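Side-chain contacts in annexin (Schistosoma mansoni, PDB 4MDU), which binds acidic phospholipid membranes in a calcium-dependent manner, aggregates liposomes and probably promotes membrane fusion, with roles in worm reproduction and host-parasite interaction: residues Leu339-Ala342 and Val343-Asp346; Tyr351-Thr354 and Leu355-Leu358; Ser292-Ala295 and Glu296-His299; Asp323-Asp326 and Ile327-Tyr331. All blocks are in the same frame, centred on the assembly; numbering follows the deposited sequence.

Interaction 1: residues Leu339-Ala342 and Val343-Asp346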
ATOM      1  N   LEU B 339       4.527 -16.702 -17.187  1.00 33.26           N
ATOM      2  CA  LEU B 339       3.699 -15.502 -17.203  1.00 25.00           C
ATOM      3  C   LEU B 339       2.549 -15.706 -18.188  1.00 21.61           C
ATOM      4  O   LEU B 339       1.401 -15.318 -17.926  1.00 30.31           O
ATOM      5  CB  LEU B 339       4.525 -14.283 -17.626  1.00 23.20           C
ATOM      6  CG  LEU B 339       3.735 -12.971 -17.751  1.00 24.47           C
ATOM      7  CD1 LEU B 339       3.097 -12.576 -16.407  1.00 20.74           C
ATOM      8  CD2 LEU B 339       4.648 -11.839 -18.250  1.00 23.65           C
ATOM      9  N   LEU B 340       2.878 -16.288 -19.337  1.00 23.33           N
ATOM     10  CA  LEU B 340       1.875 -16.723 -20.299  1.00 31.96           C
ATOM     11  C   LEU B 340       0.733 -17.465 -19.598  1.00 29.90           C
ATOM     12  O   LEU B 340      -0.431 -17.073 -19.712  1.00 28.25           O
ATOM     13  CB  LEU B 340       2.503 -17.630 -21.356  1.00 24.47           C
ATOM     14  CG  LEU B 340       1.505 -18.091 -22.422  1.00 32.35           C
ATOM     15  CD1 LEU B 340       1.019 -16.918 -23.246  1.00 30.31           C
ATOM     16  CD2 LEU B 340       2.124 -19.153 -23.324  1.00 30.50           C
ATOM     17  N   ASN B 341       1.051 -18.532 -18.866  1.00 31.65           N
ATOM     18  CA  ASN B 341      -0.014 -19.319 -18.244  1.00 31.68           C
ATOM     19  C   ASN B 341      -0.733 -18.560 -17.134  1.00 29.57           C
ATOM     20  O   ASN B 341      -1.921 -18.768 -16.921  1.00 28.28           O
ATOM     21  CB  ASN B 341       0.484 -20.680 -17.722  1.00 27.37           C
ATOM     22  CG  ASN B 341       0.753 -21.677 -18.840  1.00 31.63           C
ATOM     23  OD1 ASN B 341       0.077 -21.687 -19.875  1.00 34.82           O
ATOM     24  ND2 ASN B 341       1.751 -22.523 -18.634  1.00 32.53           N
ATOM     25  N   ALA B 342      -0.024 -17.689 -16.411  1.00 33.54           N
ATOM     26  CA  ALA B 342      -0.690 -16.923 -15.350  1.00 27.18           C
ATOM     27  C   ALA B 342      -1.692 -15.972 -15.992  1.00 25.33           C
ATOM     28  O   ALA B 342      -2.798 -15.771 -15.492  1.00 27.69           O
ATOM     29  CB  ALA B 342       0.308 -16.157 -14.519  1.00 31.68           C
ATOM     30  N   VAL B 343      -1.304 -15.420 -17.133  1.00 26.37           N
ATOM     31  CA  VAL B 343      -2.127 -14.431 -17.814  1.00 31.54           C
ATOM     32  C   VAL B 343      -3.373 -15.099 -18.382  1.00 31.14           C
ATOM     33  O   VAL B 343      -4.485 -14.566 -18.285  1.00 30.41           O
ATOM     34  CB  VAL B 343      -1.326 -13.684 -18.920  1.00 21.76           C
ATOM     35  CG1 VAL B 343      -2.271 -12.876 -19.824  1.00 21.97           C
ATOM     36  CG2 VAL B 343      -0.277 -12.774 -18.270  1.00 18.20           C
ATOM     37  N   LYS B 344      -3.177 -16.275 -18.962  1.00 29.08           N
ATOM     38  CA  LYS B 344      -4.289 -17.074 -19.487  1.00 30.62           C
ATOM     39  C   LYS B 344      -5.254 -17.451 -18.380  1.00 32.76           C
ATOM     40  O   LYS B 344      -6.470 -17.472 -18.582  1.00 35.38           O
ATOM     41  CB  LYS B 344      -3.779 -18.333 -20.181  1.00 25.88           C
ATOM     42  CG  LYS B 344      -3.107 -18.066 -21.523  1.00 29.44           C
ATOM     43  CD  LYS B 344      -2.569 -19.360 -22.110  1.00 29.92           C
ATOM     44  CE  LYS B 344      -1.959 -19.158 -23.485  1.00 32.20           C
ATOM     45  NZ  LYS B 344      -1.549 -20.500 -24.052  1.00 36.22           N
ATOM     46  N   ASP B 345      -4.722 -17.720 -17.194  1.00 24.89           N
ATOM     47  CA  ASP B 345      -5.600 -18.075 -16.080  1.00 29.00           C
ATOM     48  C   ASP B 345      -6.393 -16.905 -15.511  1.00 37.26           C
ATOM     49  O   ASP B 345      -7.456 -17.108 -14.947  1.00 36.68           O
ATOM     50  CB  ASP B 345      -4.828 -18.784 -14.975  1.00 32.02           C
ATOM     51  CG  ASP B 345      -4.373 -20.171 -15.392  1.00 42.13           C
ATOM     52  OD1 ASP B 345      -4.806 -20.638 -16.470  1.00 45.39           O
ATOM     53  OD2 ASP B 345      -3.592 -20.798 -14.645  1.00 42.03           O
ATOM     54  N   ASP B 346      -5.889 -15.684 -15.671  1.00 34.26           N
ATOM     55  CA  ASP B 346      -6.516 -14.523 -15.050  1.00 28.96           C
ATOM     56  C   ASP B 346      -7.448 -13.786 -16.003  1.00 29.80           C
ATOM     57  O   ASP B 346      -8.261 -12.975 -15.571  1.00 34.35           O
ATOM     58  CB  ASP B 346      -5.449 -13.549 -14.526  1.00 36.57           C
ATOM     59  CG  ASP B 346      -6.054 -12.382 -13.760  1.00 40.65           C
ATOM     60  OD1 ASP B 346      -6.464 -12.601 -12.608  1.00 40.11           O
ATOM     61  OD2 ASP B 346      -6.126 -11.251 -14.303  1.00 43.89           O
TER
HETATM   62  O   HOH W   1      -3.339 -21.206 -18.321  1.00 36.51           O
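The carboxylate of Asp-345 turns one face to the carbonyl of Asn-341 one turn earlier: Asn-341 O stands over that face, 3.2 Å from CG and 3.5 Å from each of the two carboxylate oxygens. All three oxygens are acceptors, so something else must compensate them. Asp-345 N donates to Asn-341 O, a water also donates to it, and OD2 forms a salt bridge with Lys-337; the water's bond to OD1 is suspiciously short and therefore doubtful. The carboxamide of Asn-341, on the exposed side, touches the lysine chain loosely, with OD1 4.2 Å from Lys-344 CD.

Extended beyond CG, the methylene chain of Lys-344 passes over Leu-340, and CE comes 3.7 Å from Leu-340 CD1. A long aliphatic chain suits this place because it probably shields part of the leucine while carrying NZ on to a salt bridge with Glu-361. On the buried side the branch is shorter: Val-343 CG2 rests 3.9 Å from Leu-339 CD1 and closes to 3.1 Å from Leu-339 O, tight against the backbone.

The helical bonds are regular until Asp-346 N, whose bond to Ala-342 O is weak (N-H...O angle 127°). With CG anti to the backbone N (chi1 -175°), the Asp-346 side chain leaves the preceding turn and reaches the loop of Met-302 and Gly-304, where in this calcium-free form OD1 accepts a bond from Gly-304 N. An acidic residue closing a helix opposite a carbonyl-bearing loop is the hallmark of the annexin calcium site, and Asp-346 is an established ligand of two such sites.

Interaction 2: residues Tyr351-Thr354 and Leu355-Leu358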
ATOM      1  N   TYR B 351      -9.431 -10.411 -25.373  1.00 23.44           N
ATOM      2  CA  TYR B 351      -8.568  -9.674 -24.484  1.00 23.20           C
ATOM      3  C   TYR B 351      -7.399 -10.578 -24.093  1.00 26.75           C
ATOM      4  O   TYR B 351      -6.240 -10.247 -24.343  1.00 28.30           O
ATOM      5  CB  TYR B 351      -9.408  -9.234 -23.278  1.00 17.75           C
ATOM      6  CG  TYR B 351      -8.661  -8.781 -22.061  1.00 24.50           C
ATOM      7  CD1 TYR B 351      -7.761  -7.720 -22.121  1.00 25.37           C
ATOM      8  CD2 TYR B 351      -8.898  -9.369 -20.833  1.00 25.27           C
ATOM      9  CE1 TYR B 351      -7.093  -7.297 -21.002  1.00 26.56           C
ATOM     10  CE2 TYR B 351      -8.236  -8.953 -19.702  1.00 23.34           C
ATOM     11  CZ  TYR B 351      -7.327  -7.915 -19.794  1.00 30.31           C
ATOM     12  OH  TYR B 351      -6.662  -7.485 -18.665  1.00 25.43           O
ATOM     13  N   ARG B 352      -7.707 -11.732 -23.508  1.00 26.55           N
ATOM     14  CA  ARG B 352      -6.675 -12.718 -23.178  1.00 33.28           C
ATOM     15  C   ARG B 352      -5.768 -12.965 -24.383  1.00 27.75           C
ATOM     16  O   ARG B 352      -4.534 -12.951 -24.281  1.00 24.51           O
ATOM     17  CB  ARG B 352      -7.317 -14.043 -22.740  1.00 34.35           C
ATOM     18  CG  ARG B 352      -6.396 -15.261 -22.869  1.00 32.89           C
ATOM     19  CD  ARG B 352      -6.826 -16.388 -21.951  1.00 29.92           C
ATOM     20  NE  ARG B 352      -8.107 -16.958 -22.350  1.00 37.27           N
ATOM     21  CZ  ARG B 352      -8.760 -17.881 -21.648  1.00 39.30           C
ATOM     22  NH1 ARG B 352      -8.230 -18.347 -20.518  1.00 34.88           N
ATOM     23  NH2 ARG B 352      -9.931 -18.344 -22.084  1.00 34.04           N
ATOM     24  N   ARG B 353      -6.398 -13.176 -25.529  1.00 28.72           N
ATOM     25  CA  ARG B 353      -5.678 -13.491 -26.749  1.00 34.84           C
ATOM     26  C   ARG B 353      -4.744 -12.341 -27.114  1.00 35.58           C
ATOM     27  O   ARG B 353      -3.586 -12.556 -27.479  1.00 39.98           O
ATOM     28  CB  ARG B 353      -6.670 -13.761 -27.877  1.00 26.92           C
ATOM     29  CG  ARG B 353      -6.058 -14.337 -29.141  1.00 30.25           C
ATOM     30  CD  ARG B 353      -5.692 -15.824 -28.981  1.00 33.06           C
ATOM     31  NE  ARG B 353      -4.301 -15.978 -29.348  1.00 46.23           N
ATOM     32  CZ  ARG B 353      -3.345 -16.456 -28.563  1.00 43.62           C
ATOM     33  NH1 ARG B 353      -3.604 -16.919 -27.346  1.00 28.34           N
ATOM     34  NH2 ARG B 353      -2.117 -16.516 -29.040  1.00 58.93           N
ATOM     35  N   THR B 354      -5.246 -11.119 -27.000  1.00 29.18           N
ATOM     36  CA  THR B 354      -4.423  -9.942 -27.264  1.00 25.72           C
ATOM     37  C   THR B 354      -3.198  -9.910 -26.353  1.00 21.70           C
ATOM     38  O   THR B 354      -2.089  -9.707 -26.819  1.00 20.34           O
ATOM     39  CB  THR B 354      -5.209  -8.635 -27.093  1.00 26.58           C
ATOM     40  OG1 THR B 354      -6.352  -8.631 -27.962  1.00 20.57           O
ATOM     41  CG2 THR B 354      -4.306  -7.440 -27.429  1.00 22.51           C
ATOM     42  N   LEU B 355      -3.398 -10.127 -25.055  1.00 22.54           N
ATOM     43  CA  LEU B 355      -2.276 -10.123 -24.116  1.00 18.75           C
ATOM     44  C   LEU B 355      -1.250 -11.196 -24.470  1.00 30.55           C
ATOM     45  O   LEU B 355      -0.040 -10.958 -24.388  1.00 28.49           O
ATOM     46  CB  LEU B 355      -2.762 -10.328 -22.683  1.00 20.82           C
ATOM     47  CG  LEU B 355      -3.775  -9.315 -22.135  1.00 23.85           C
ATOM     48  CD1 LEU B 355      -4.014  -9.577 -20.668  1.00 26.26           C
ATOM     49  CD2 LEU B 355      -3.295  -7.867 -22.341  1.00 24.94           C
ATOM     50  N   CYS B 356      -1.732 -12.379 -24.857  1.00 24.90           N
ATOM     51  CA  CYS B 356      -0.835 -13.486 -25.198  1.00 21.05           C
ATOM     52  C   CYS B 356       0.023 -13.141 -26.411  1.00 21.81           C
ATOM     53  O   CYS B 356       1.197 -13.502 -26.476  1.00 26.09           O
ATOM     54  CB  CYS B 356      -1.638 -14.785 -25.442  1.00 20.33           C
ATOM     55  SG  CYS B 356      -2.364 -15.405 -23.899  1.00 28.31           S
ATOM     56  N   VAL B 357      -0.565 -12.439 -27.370  1.00 23.43           N
ATOM     57  CA  VAL B 357       0.146 -12.103 -28.589  1.00 24.54           C
ATOM     58  C   VAL B 357       1.229 -11.055 -28.302  1.00 28.76           C
ATOM     59  O   VAL B 357       2.316 -11.124 -28.843  1.00 24.28           O
ATOM     60  CB  VAL B 357      -0.823 -11.622 -29.662  1.00 26.71           C
ATOM     61  CG1 VAL B 357      -0.083 -10.969 -30.841  1.00 26.03           C
ATOM     62  CG2 VAL B 357      -1.655 -12.792 -30.133  1.00 20.75           C
ATOM     63  N   LEU B 358       0.928 -10.110 -27.420  1.00 26.29           N
ATOM     64  CA  LEU B 358       1.927  -9.150 -26.985  1.00 28.75           C
ATOM     65  C   LEU B 358       3.185  -9.871 -26.489  1.00 31.19           C
ATOM     66  O   LEU B 358       4.293  -9.430 -26.769  1.00 26.27           O
ATOM     67  CB  LEU B 358       1.367  -8.227 -25.898  1.00 23.48           C
ATOM     68  CG  LEU B 358       0.335  -7.177 -26.307  1.00 23.19           C
ATOM     69  CD1 LEU B 358      -0.234  -6.510 -25.061  1.00 18.07           C
ATOM     70  CD2 LEU B 358       0.943  -6.128 -27.241  1.00 19.04           C
TER
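Leu-355 lays its CD1 methyl over one face of the Tyr-351 ring, 4.2 Å from the ring centroid and 28° off the normal, a CH-pi contact displaced toward the CE1-CZ bond. The tyrosine can present that face because its CG stands anti to the backbone N (chi1 164°), while Leu-355 turns its CG the other way, back toward the preceding turn. A flat ring beside a branched aliphatic group fills the buried side without needing a polar partner between them.

Around the helix, Arg-353 doubles back over the next turn. Bends at chi2 (75°) and chi3 bring its guanidinium close to the following residues, NH1 3.5 Å from Cys-356 CB and NH2 3.9 Å from Val-357 CG2. The charged group is fixed by the salt bridge of NH1 to Glu-361, and these small side chains lie obliquely beside the guanidinium. Cys-356 SG lies beside the stem of Arg-352, 4.2 Å from its CG, and the far end of that arginine binds Lys-344 O.

Beneath the side chains, Thr-354 O receives Leu-358 N at 3.1 Å and, weakly, Val-357 N at 3.2 Å. The hydroxyl of Thr-354 is buried but bonded to Asp-350 O, which allows a polar residue on this apolar side.

In the all-helical surroundings, Tyr-351 and Thr-354 pack on helix 96-106, and Leu-355 and Leu-358 on helix 311-320. Val-357, with Thr-354, meets Ile-60 of helix 56-63, so helix 349-358 joins the fourth annexin repeat to the first.

Interaction 3: residues Ser292-Ala295 and Glu296-His299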
ATOM      1  N   SER B 292      12.820  -8.933 -12.034  1.00 23.87           N
ATOM      2  CA  SER B 292      12.082  -9.440 -10.886  1.00 21.06           C
ATOM      3  C   SER B 292      11.029  -8.456 -10.424  1.00 27.14           C
ATOM      4  O   SER B 292       9.907  -8.846 -10.133  1.00 29.79           O
ATOM      5  CB  SER B 292      13.017  -9.741  -9.715  1.00 25.75           C
ATOM      6  OG  SER B 292      13.930 -10.752 -10.055  1.00 30.54           O
ATOM      7  N   LEU B 293      11.415  -7.184 -10.335  1.00 31.40           N
ATOM      8  CA  LEU B 293      10.510  -6.116  -9.904  1.00 31.68           C
ATOM      9  C   LEU B 293       9.231  -6.067 -10.725  1.00 23.66           C
ATOM     10  O   LEU B 293       8.140  -5.982 -10.177  1.00 25.62           O
ATOM     11  CB  LEU B 293      11.182  -4.734  -9.992  1.00 19.36           C
ATOM     12  CG  LEU B 293      10.191  -3.555  -9.839  1.00 18.33           C
ATOM     13  CD1 LEU B 293       9.747  -3.368  -8.403  1.00 14.98           C
ATOM     14  CD2 LEU B 293      10.808  -2.255 -10.354  1.00 24.49           C
ATOM     15  N   ILE B 294       9.362  -6.088 -12.045  1.00 21.66           N
ATOM     16  CA  ILE B 294       8.180  -5.997 -12.882  1.00 26.30           C
ATOM     17  C   ILE B 294       7.443  -7.359 -12.937  1.00 30.37           C
ATOM     18  O   ILE B 294       6.230  -7.407 -13.121  1.00 28.19           O
ATOM     19  CB  ILE B 294       8.506  -5.430 -14.273  1.00 24.69           C
ATOM     20  CG1 ILE B 294       9.222  -4.085 -14.122  1.00 26.93           C
ATOM     21  CG2 ILE B 294       7.230  -5.220 -15.090  1.00 19.31           C
ATOM     22  CD1 ILE B 294       9.600  -3.453 -15.437  1.00 21.39           C
ATOM     23  N   ALA B 295       8.167  -8.457 -12.738  1.00 25.49           N
ATOM     24  CA  ALA B 295       7.498  -9.767 -12.689  1.00 24.67           C
ATOM     25  C   ALA B 295       6.558  -9.773 -11.506  1.00 20.38           C
ATOM     26  O   ALA B 295       5.439 -10.255 -11.608  1.00 23.90           O
ATOM     27  CB  ALA B 295       8.507 -10.926 -12.594  1.00 16.04           C
ATOM     28  N   GLU B 296       7.006  -9.197 -10.390  1.00 33.07           N
ATOM     29  CA  GLU B 296       6.165  -9.094  -9.195  1.00 31.08           C
ATOM     30  C   GLU B 296       5.005  -8.133  -9.411  1.00 32.35           C
ATOM     31  O   GLU B 296       3.892  -8.381  -8.962  1.00 28.04           O
ATOM     32  CB  GLU B 296       6.983  -8.654  -7.979  1.00 29.34           C
ATOM     33  CG  GLU B 296       8.115  -9.593  -7.662  1.00 37.29           C
ATOM     34  CD  GLU B 296       9.073  -9.008  -6.655  1.00 43.10           C
ATOM     35  OE1 GLU B 296       8.677  -8.050  -5.953  1.00 41.59           O
ATOM     36  OE2 GLU B 296      10.221  -9.504  -6.574  1.00 37.98           O
ATOM     37  N   TRP B 297       5.267  -7.029 -10.098  1.00 24.58           N
ATOM     38  CA  TRP B 297       4.189  -6.110 -10.428  1.00 28.43           C
ATOM     39  C   TRP B 297       3.109  -6.817 -11.243  1.00 26.23           C
ATOM     40  O   TRP B 297       1.919  -6.670 -10.982  1.00 22.79           O
ATOM     41  CB  TRP B 297       4.717  -4.922 -11.228  1.00 21.96           C
ATOM     42  CG  TRP B 297       5.458  -3.902 -10.429  1.00 28.28           C
ATOM     43  CD1 TRP B 297       5.697  -3.913  -9.083  1.00 28.34           C
ATOM     44  CD2 TRP B 297       6.053  -2.693 -10.933  1.00 25.62           C
ATOM     45  NE1 TRP B 297       6.424  -2.795  -8.722  1.00 27.99           N
ATOM     46  CE2 TRP B 297       6.642  -2.025  -9.833  1.00 24.43           C
ATOM     47  CE3 TRP B 297       6.145  -2.117 -12.210  1.00 19.68           C
ATOM     48  CZ2 TRP B 297       7.309  -0.805  -9.965  1.00 24.54           C
ATOM     49  CZ3 TRP B 297       6.798  -0.893 -12.343  1.00 25.02           C
ATOM     50  CH2 TRP B 297       7.376  -0.253 -11.222  1.00 22.24           C
ATOM     51  N   LEU B 298       3.537  -7.554 -12.259  1.00 28.96           N
ATOM     52  CA  LEU B 298       2.606  -8.302 -13.082  1.00 32.42           C
ATOM     53  C   LEU B 298       1.813  -9.310 -12.228  1.00 34.95           C
ATOM     54  O   LEU B 298       0.590  -9.382 -12.319  1.00 31.66           O
ATOM     55  CB  LEU B 298       3.365  -8.980 -14.223  1.00 29.16           C
ATOM     56  CG  LEU B 298       3.775  -8.026 -15.349  1.00 25.84           C
ATOM     57  CD1 LEU B 298       4.854  -8.626 -16.234  1.00 21.11           C
ATOM     58  CD2 LEU B 298       2.543  -7.662 -16.173  1.00 23.04           C
ATOM     59  N   HIS B 299       2.517 -10.053 -11.375  1.00 38.09           N
ATOM     60  CA  HIS B 299       1.881 -11.003 -10.457  1.00 32.78           C
ATOM     61  C   HIS B 299       0.804 -10.323  -9.611  1.00 34.70           C
ATOM     62  O   HIS B 299      -0.314 -10.819  -9.488  1.00 24.54           O
ATOM     63  CB  HIS B 299       2.937 -11.645  -9.541  1.00 28.03           C
ATOM     64  CG  HIS B 299       2.397 -12.729  -8.664  1.00 39.51           C
ATOM     65  ND1 HIS B 299       2.152 -14.007  -9.127  1.00 45.96           N
ATOM     66  CD2 HIS B 299       2.047 -12.729  -7.358  1.00 38.86           C
ATOM     67  CE1 HIS B 299       1.680 -14.745  -8.142  1.00 39.87           C
ATOM     68  NE2 HIS B 299       1.602 -13.993  -7.056  1.00 44.91           N
TER
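Leu-293 spreads beneath the indole of Trp-297, with CG over the five-membered ring 4.2 Å from its centroid, a CH-pi contact on the face. The two methyls divide the ring system: CD1 lies 3.4 Å from Trp-297 NE1, and CD2 lies 3.8 Å from CZ2 on the six-membered part. An aliphatic residue with two branches suits a ring of this size, since one methyl can support each half. With Leu-293 CG anti to its own N (chi1 168°) and Trp-297 CG turned back beside N (chi1 -76°), the two side chains incline toward each other across the turn.

Ile-294 extends this apolar side. Its CG1 comes 4.1 Å from Trp-297 CE3, approaching the ring obliquely, and its CG2 lies near Leu-298 CD1 at 4.3 Å. Leu-298 N binds Ile-294 O in one of the four regular i to i+4 bonds of this stretch.

Toward the polar edge, Glu-296 folds its CG to 3.1 Å from Ser-292 O, a tight fit of methylene against carbonyl. The chain then runs extended, and its OE2 makes a salt bridge with Arg-285. His-299 turns the other way; its ND1 and Tyr-331 OH are hydrogen-bonded, and its ring stacks on that of Tyr-335.

Within the bundle, helix 290-301 has neighbours on several sides. Trp-297 touches helices 274-288 and 128-136, so it meets parts of the third and the second repeat; Leu-298 packs against helix 311-320; and Ile-294 and Leu-298 both meet Ile-327 of helix 324-335.

Interaction 4: residues Asp323-Asp326 and Ile327-Tyr331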
ATOM      1  N   ASP B 323      11.610  -4.813 -22.413  1.00 27.36           N
ATOM      2  CA  ASP B 323      12.318  -5.854 -21.694  1.00 26.80           C
ATOM      3  C   ASP B 323      11.407  -7.011 -21.269  1.00 28.65           C
ATOM      4  O   ASP B 323      11.747  -7.772 -20.372  1.00 27.70           O
ATOM      5  CB  ASP B 323      12.981  -5.236 -20.458  1.00 14.69           C
ATOM      6  CG  ASP B 323      12.037  -4.338 -19.699  1.00 23.37           C
ATOM      7  OD1 ASP B 323      10.816  -4.352 -20.018  1.00 18.98           O
ATOM      8  OD2 ASP B 323      12.504  -3.602 -18.802  1.00 25.72           O
ATOM      9  N   LEU B 324      10.246  -7.122 -21.900  1.00 30.20           N
ATOM     10  CA  LEU B 324       9.259  -8.097 -21.457  1.00 30.03           C
ATOM     11  C   LEU B 324       9.786  -9.562 -21.445  1.00 23.38           C
ATOM     12  O   LEU B 324       9.531 -10.291 -20.511  1.00 23.81           O
ATOM     13  CB  LEU B 324       7.946  -7.956 -22.240  1.00 17.97           C
ATOM     14  CG  LEU B 324       6.875  -8.986 -21.845  1.00 23.45           C
ATOM     15  CD1 LEU B 324       6.565  -8.908 -20.343  1.00 22.27           C
ATOM     16  CD2 LEU B 324       5.605  -8.780 -22.668  1.00 29.58           C
ATOM     17  N   GLN B 325      10.537  -9.973 -22.457  1.00 26.00           N
ATOM     18  CA  GLN B 325      11.099 -11.321 -22.446  1.00 31.59           C
ATOM     19  C   GLN B 325      11.920 -11.605 -21.185  1.00 34.13           C
ATOM     20  O   GLN B 325      11.809 -12.682 -20.598  1.00 31.59           O
ATOM     21  CB  GLN B 325      11.940 -11.597 -23.685  1.00 28.54           C
ATOM     22  CG  GLN B 325      12.385 -13.054 -23.783  1.00 31.65           C
ATOM     23  CD  GLN B 325      11.218 -14.003 -23.998  1.00 36.17           C
ATOM     24  OE1 GLN B 325      11.071 -15.001 -23.286  1.00 32.47           O
ATOM     25  NE2 GLN B 325      10.377 -13.694 -24.980  1.00 31.62           N
ATOM     26  N   ASP B 326      12.730 -10.644 -20.761  1.00 27.59           N
ATOM     27  CA  ASP B 326      13.537 -10.836 -19.571  1.00 26.12           C
ATOM     28  C   ASP B 326      12.654 -10.900 -18.346  1.00 26.89           C
ATOM     29  O   ASP B 326      12.949 -11.611 -17.383  1.00 28.59           O
ATOM     30  CB  ASP B 326      14.588  -9.726 -19.436  1.00 33.42           C
ATOM     31  CG  ASP B 326      15.673  -9.838 -20.488  1.00 35.43           C
ATOM     32  OD1 ASP B 326      16.024  -8.819 -21.114  1.00 41.89           O
ATOM     33  OD2 ASP B 326      16.159 -10.964 -20.710  1.00 38.49           O
ATOM     34  N   ILE B 327      11.563 -10.147 -18.386  1.00 27.38           N
ATOM     35  CA  ILE B 327      10.595 -10.162 -17.306  1.00 25.09           C
ATOM     36  C   ILE B 327       9.867 -11.511 -17.266  1.00 24.88           C
ATOM     37  O   ILE B 327       9.531 -12.020 -16.197  1.00 22.45           O
ATOM     38  CB  ILE B 327       9.570  -9.022 -17.493  1.00 30.75           C
ATOM     39  CG1 ILE B 327      10.249  -7.658 -17.294  1.00 27.53           C
ATOM     40  CG2 ILE B 327       8.369  -9.199 -16.569  1.00 25.16           C
ATOM     41  CD1 ILE B 327       9.472  -6.497 -17.900  1.00 27.47           C
ATOM     42  N   MET B 328       9.618 -12.082 -18.438  1.00 26.54           N
ATOM     43  CA  MET B 328       8.976 -13.393 -18.511  1.00 29.74           C
ATOM     44  C   MET B 328       9.861 -14.477 -17.883  1.00 28.19           C
ATOM     45  O   MET B 328       9.380 -15.295 -17.099  1.00 31.93           O
ATOM     46  CB  MET B 328       8.613 -13.738 -19.956  1.00 18.53           C
ATOM     47  CG  MET B 328       7.358 -13.012 -20.446  1.00 23.60           C
ATOM     48  SD  MET B 328       7.193 -13.014 -22.243  1.00 36.78           S
ATOM     49  CE  MET B 328       7.319 -14.753 -22.617  1.00 63.64           C
ATOM     50  N   ASP B 329      11.152 -14.463 -18.196  1.00 27.29           N
ATOM     51  CA  ASP B 329      12.065 -15.440 -17.594  1.00 35.94           C
ATOM     52  C   ASP B 329      12.063 -15.323 -16.080  1.00 39.47           C
ATOM     53  O   ASP B 329      11.925 -16.323 -15.372  1.00 39.16           O
ATOM     54  CB  ASP B 329      13.476 -15.272 -18.128  1.00 37.01           C
ATOM     55  CG  ASP B 329      13.568 -15.559 -19.611  1.00 39.02           C
ATOM     56  OD1 ASP B 329      12.586 -16.061 -20.188  1.00 41.03           O
ATOM     57  OD2 ASP B 329      14.627 -15.281 -20.204  1.00 49.21           O
ATOM     58  N   ALA B 330      12.203 -14.095 -15.584  1.00 39.16           N
ATOM     59  CA  ALA B 330      12.177 -13.852 -14.145  1.00 29.77           C
ATOM     60  C   ALA B 330      10.859 -14.329 -13.536  1.00 25.89           C
ATOM     61  O   ALA B 330      10.839 -14.929 -12.466  1.00 30.18           O
ATOM     62  CB  ALA B 330      12.398 -12.385 -13.844  1.00 29.71           C
ATOM     63  N   TYR B 331       9.757 -14.057 -14.219  1.00 24.80           N
ATOM     64  CA  TYR B 331       8.476 -14.458 -13.690  1.00 26.84           C
ATOM     65  C   TYR B 331       8.412 -15.970 -13.404  1.00 31.19           C
ATOM     66  O   TYR B 331       7.978 -16.390 -12.337  1.00 30.89           O
ATOM     67  CB  TYR B 331       7.340 -14.054 -14.616  1.00 19.66           C
ATOM     68  CG  TYR B 331       6.015 -14.263 -13.940  1.00 22.41           C
ATOM     69  CD1 TYR B 331       5.457 -15.538 -13.845  1.00 25.29           C
ATOM     70  CD2 TYR B 331       5.325 -13.198 -13.374  1.00 25.65           C
ATOM     71  CE1 TYR B 331       4.243 -15.743 -13.214  1.00 24.29           C
ATOM     72  CE2 TYR B 331       4.104 -13.390 -12.744  1.00 29.94           C
ATOM     73  CZ  TYR B 331       3.577 -14.673 -12.659  1.00 27.65           C
ATOM     74  OH  TYR B 331       2.385 -14.874 -12.027  1.00 31.74           O
TER
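Ile-327 folds its long branch back to the start of the helix, where CD1 rests 3.3 Å from Asp-323 OD1 and CB lies 4.1 Å from Leu-324 CD1. A beta-branched residue fits here because one branch can follow the aspartate while the other faces the buried interior. Asp-323 occupies the N-cap position, but its side chain makes no capping bond.

Met-328 comes next, its SD 4.1 Å from Leu-324 CG. The flexible thioether then bends (chi3 54°), which brings CE round to Gln-325, 3.8 Å from OE1 of the amide. Methionine thus bridges a buried leucine and a surface glutamine.

Asp-329 lies on the solvent side. Its N donates a bond to Gln-325 O, while its OD1 and Gln-325 OE1, 3.6 Å apart, are as modelled merely two oxygens near each other, the amide and carboxylate planes 56° apart. Ala-330, small where the helix leans on Pro-291, merely sends its N to Asp-326 O at 3.2 Å. The ring of Tyr-331 takes no part in the contact and packs on helices 290-301 and 339-346.

Two of the three carboxylates stand near each other and call for compensation. OD2 of Asp-326 and OD2 of Asp-329 are 4.6 Å apart, yet both form salt bridges with Arg-27, which probably offsets their mutual repulsion. The buried Asp-323, set apart from them, binds Arg-290 and Arg-319, so its charge is likely balanced inside the protein and ties this helix start to its neighbours.

In the fold
All four contacts lie in the fourth annexin repeat. Interaction 1 holds one of its calcium ligands, Asp-346, and meets each of the others. Leu-339 links it to interactions 3 and 4: its CD2 lies 3.8 Å from Leu-298 CD1 of interaction 3 and 3.7 Å from Met-328 CG of interaction 4. Interactions 1 and 2, centres about 10 Å apart, lie on successive helices, joined where Val-343 CG1 packs 3.8 Å from Leu-355 CD1. Interactions 3 and 4 are closest, centres about 9 Å apart, with Ile-327 CG2 3.6 Å from Leu-298 CD1. Interactions 2 and 3 do not touch, their nearest atoms about 8 Å apart; helix 339-346 contacts both.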